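Local coordinates for protein ATP-dependent DNA helicase (Mycobacterium smegmatis, PDB 5V9X) that unwinds RNA:DNA hybrids as an ATP-driven helicase, tracking 3'-to-5' along single-stranded DNA, at residues 293-298 with 398-403. Numbering follows the deposited sequence.
Sequences SIVFAN and IQVEAP. With nucleotides of chain B.
Past the ends of two parallel strands, the side-chain amide of N298 reaches across to the loop 401-403. Its ND2 donates to the backbone O of A402 (3.1 Å), which lies in the amide plane, and to OE1 of E401 (3.2 Å), met from above the carboxylate plane. The oxygen of the same amide, OD1, accepts a long, bent bond from Q399 NE2 (3.3 Å, 140° at the hydrogen). Q399 leaves its strand with CG anti to the backbone N and then folds at chi2 (63°), turning NE2 onward along the strand direction, where it bonds E401 O at 3.0 Å. R412 NH1 bonds both Q399 OE1 and N298 OD1, consistent with the way each amide is turned.

Behind this cluster the strands pair by regular backbone bonds: I398 N to I294 O, F296 N to I398 O and V400 N to F296 O. Apolar contact is lighter: V295 CG2 rests on CB of I398, the two lying on one face of the sheet, and V295 CG1 meets CG2 of V400.

N298 O comes within 3.4 Å of C1' of nucleotide DG6 of chain B, so the end of 293-298 lies beside the bound DNA strand. In the second RecA-like domain, strands 292-296 and 394-400 are central neighbours, flanked by strands 378-381 and 424-429; helix 276-288 covers I398 and V400, while helix 433-448 packs on loop 401-403.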
loop_
_atom_site.group_PDB
_atom_site.type_symbol
_atom_site.label_atom_id
_atom_site.label_comp_id
_atom_site.label_asym_id
_atom_site.label_seq_id
_atom_site.Cartn_x
_atom_site.Cartn_y
_atom_site.Cartn_z
ATOM N N SER A 293 -21.876 -0.025 8.851
ATOM C CA SER A 293 -21.184 -0.599 7.710
ATOM C C SER A 293 -20.101 0.360 7.244
ATOM O O SER A 293 -20.276 1.581 7.290
ATOM C CB SER A 293 -22.154 -0.891 6.563
ATOM O OG SER A 293 -23.323 -1.533 7.043
ATOM N N ILE A 294 -18.976 -0.200 6.811
ATOM C CA ILE A 294 -17.907 0.561 6.178
ATOM C C ILE A 294 -17.910 0.209 4.698
ATOM O O ILE A 294 -17.736 -0.960 4.330
ATOM C CB ILE A 294 -16.539 0.271 6.811
ATOM C CG1 ILE A 294 -16.566 0.562 8.312
ATOM C CG2 ILE A 294 -15.458 1.098 6.132
ATOM C CD1 ILE A 294 -15.274 0.206 9.018
ATOM N N VAL A 295 -18.124 1.213 3.854
ATOM C CA VAL A 295 -18.027 1.064 2.408
ATOM C C VAL A 295 -16.673 1.612 1.984
ATOM O O VAL A 295 -16.390 2.801 2.173
ATOM C CB VAL A 295 -19.176 1.792 1.690
ATOM C CG1 VAL A 295 -19.121 1.530 0.192
ATOM C CG2 VAL A 295 -20.519 1.364 2.263
ATOM N N PHE A 296 -15.825 0.752 1.430
ATOM C CA PHE A 296 -14.493 1.151 0.997
ATOM C C PHE A 296 -14.508 1.503 -0.484
ATOM O O PHE A 296 -14.990 0.723 -1.311
ATOM C CB PHE A 296 -13.466 0.051 1.265
ATOM C CG PHE A 296 -13.016 -0.030 2.698
ATOM C CD1 PHE A 296 -12.164 0.930 3.225
ATOM C CD2 PHE A 296 -13.432 -1.070 3.516
ATOM C CE1 PHE A 296 -11.742 0.861 4.546
ATOM C CE2 PHE A 296 -13.015 -1.146 4.837
ATOM C CZ PHE A 296 -12.169 -0.179 5.353
ATOM N N ALA A 297 -13.978 2.679 -0.809
ATOM C CA ALA A 297 -13.794 3.123 -2.182
ATOM C C ALA A 297 -12.307 3.308 -2.444
ATOM O O ALA A 297 -11.562 3.744 -1.561
ATOM C CB ALA A 297 -14.547 4.429 -2.449
ATOM N N ASN A 298 -11.875 2.977 -3.659
ATOM C CA ASN A 298 -10.460 3.001 -4.004
ATOM C C ASN A 298 -9.951 4.389 -4.386
ATOM O O ASN A 298 -8.835 4.499 -4.904
ATOM C CB ASN A 298 -10.179 2.010 -5.140
ATOM C CG ASN A 298 -10.321 0.564 -4.698
ATOM O OD1 ASN A 298 -10.333 0.266 -3.504
ATOM N ND2 ASN A 298 -10.420 -0.344 -5.663
ATOM N N ILE A 398 -18.385 -3.336 2.989
ATOM C CA ILE A 398 -18.659 -3.426 1.562
ATOM C C ILE A 398 -17.448 -2.888 0.816
ATOM O O ILE A 398 -16.950 -1.799 1.130
ATOM C CB ILE A 398 -19.933 -2.658 1.179
ATOM C CG1 ILE A 398 -21.150 -3.245 1.896
ATOM C CG2 ILE A 398 -20.133 -2.690 -0.323
ATOM C CD1 ILE A 398 -22.438 -2.514 1.597
ATOM N N GLN A 399 -16.969 -3.651 -0.162
ATOM C CA GLN A 399 -15.823 -3.270 -0.978
ATOM C C GLN A 399 -16.316 -2.993 -2.391
ATOM O O GLN A 399 -16.781 -3.905 -3.081
ATOM C CB GLN A 399 -14.756 -4.363 -0.972
ATOM C CG GLN A 399 -13.600 -4.104 -1.925
ATOM C CD GLN A 399 -12.821 -2.856 -1.568
ATOM O OE1 GLN A 399 -12.564 -2.591 -0.394
ATOM N NE2 GLN A 399 -12.445 -2.078 -2.578
ATOM N N VAL A 400 -16.222 -1.736 -2.814
ATOM C CA VAL A 400 -16.584 -1.339 -4.170
ATOM C C VAL A 400 -15.346 -1.480 -5.044
ATOM O O VAL A 400 -14.296 -0.907 -4.734
ATOM C CB VAL A 400 -17.134 0.095 -4.201
ATOM C CG1 VAL A 400 -17.003 0.693 -5.593
ATOM C CG2 VAL A 400 -18.590 0.102 -3.763
ATOM N N GLU A 401 -15.475 -2.255 -6.128
ATOM C CA GLU A 401 -14.372 -2.659 -7.000
ATOM C C GLU A 401 -13.435 -3.612 -6.264
ATOM O O GLU A 401 -13.392 -3.617 -5.030
ATOM C CB GLU A 401 -13.604 -1.441 -7.530
ATOM C CG GLU A 401 -12.609 -1.744 -8.645
ATOM C CD GLU A 401 -11.968 -0.494 -9.219
ATOM O OE1 GLU A 401 -11.737 0.467 -8.454
ATOM O OE2 GLU A 401 -11.704 -0.469 -10.440
ATOM N N ALA A 402 -12.701 -4.435 -7.004
ATOM C CA ALA A 402 -11.731 -5.318 -6.376
ATOM C C ALA A 402 -10.713 -4.492 -5.593
ATOM O O ALA A 402 -10.302 -3.419 -6.049
ATOM C CB ALA A 402 -11.022 -6.177 -7.425
ATOM N N PRO A 403 -10.302 -4.945 -4.412
ATOM C CA PRO A 403 -9.345 -4.176 -3.607
ATOM C C PRO A 403 -7.949 -4.254 -4.200
ATOM O O PRO A 403 -7.677 -5.115 -5.049
ATOM C CB PRO A 403 -9.419 -4.859 -2.233
ATOM C CG PRO A 403 -9.855 -6.245 -2.529
ATOM C CD PRO A 403 -10.764 -6.162 -3.720
ATOM P P DG B 6 -6.419 7.963 -11.039
ATOM O OP1 DG B 6 -6.880 9.362 -10.898
ATOM O OP2 DG B 6 -5.006 7.681 -11.380
ATOM O "O5'" DG B 6 -6.745 7.186 -9.693
ATOM C "C5'" DG B 6 -5.990 7.428 -8.547
ATOM C "C4'" DG B 6 -6.476 6.548 -7.423
ATOM O "O4'" DG B 6 -6.300 5.161 -7.784
ATOM C "C3'" DG B 6 -5.753 6.754 -6.100
ATOM O "O3'" DG B 6 -6.686 7.162 -5.124
ATOM C "C2'" DG B 6 -5.138 5.381 -5.778
ATOM C "C1'" DG B 6 -5.957 4.429 -6.640
ATOM N N9 DG B 6 -5.235 3.226 -7.071
ATOM C C8 DG B 6 -5.259 2.661 -8.326
ATOM N N7 DG B 6 -4.526 1.589 -8.431
ATOM C C5 DG B 6 -3.978 1.422 -7.165
ATOM C C6 DG B 6 -3.098 0.425 -6.677
ATOM O O6 DG B 6 -2.613 -0.538 -7.288
ATOM N N1 DG B 6 -2.786 0.625 -5.333
ATOM C C2 DG B 6 -3.264 1.658 -4.559
ATOM N N2 DG B 6 -2.853 1.687 -3.283
ATOM N N3 DG B 6 -4.091 2.596 -5.003
ATOM C C4 DG B 6 -4.406 2.420 -6.312
#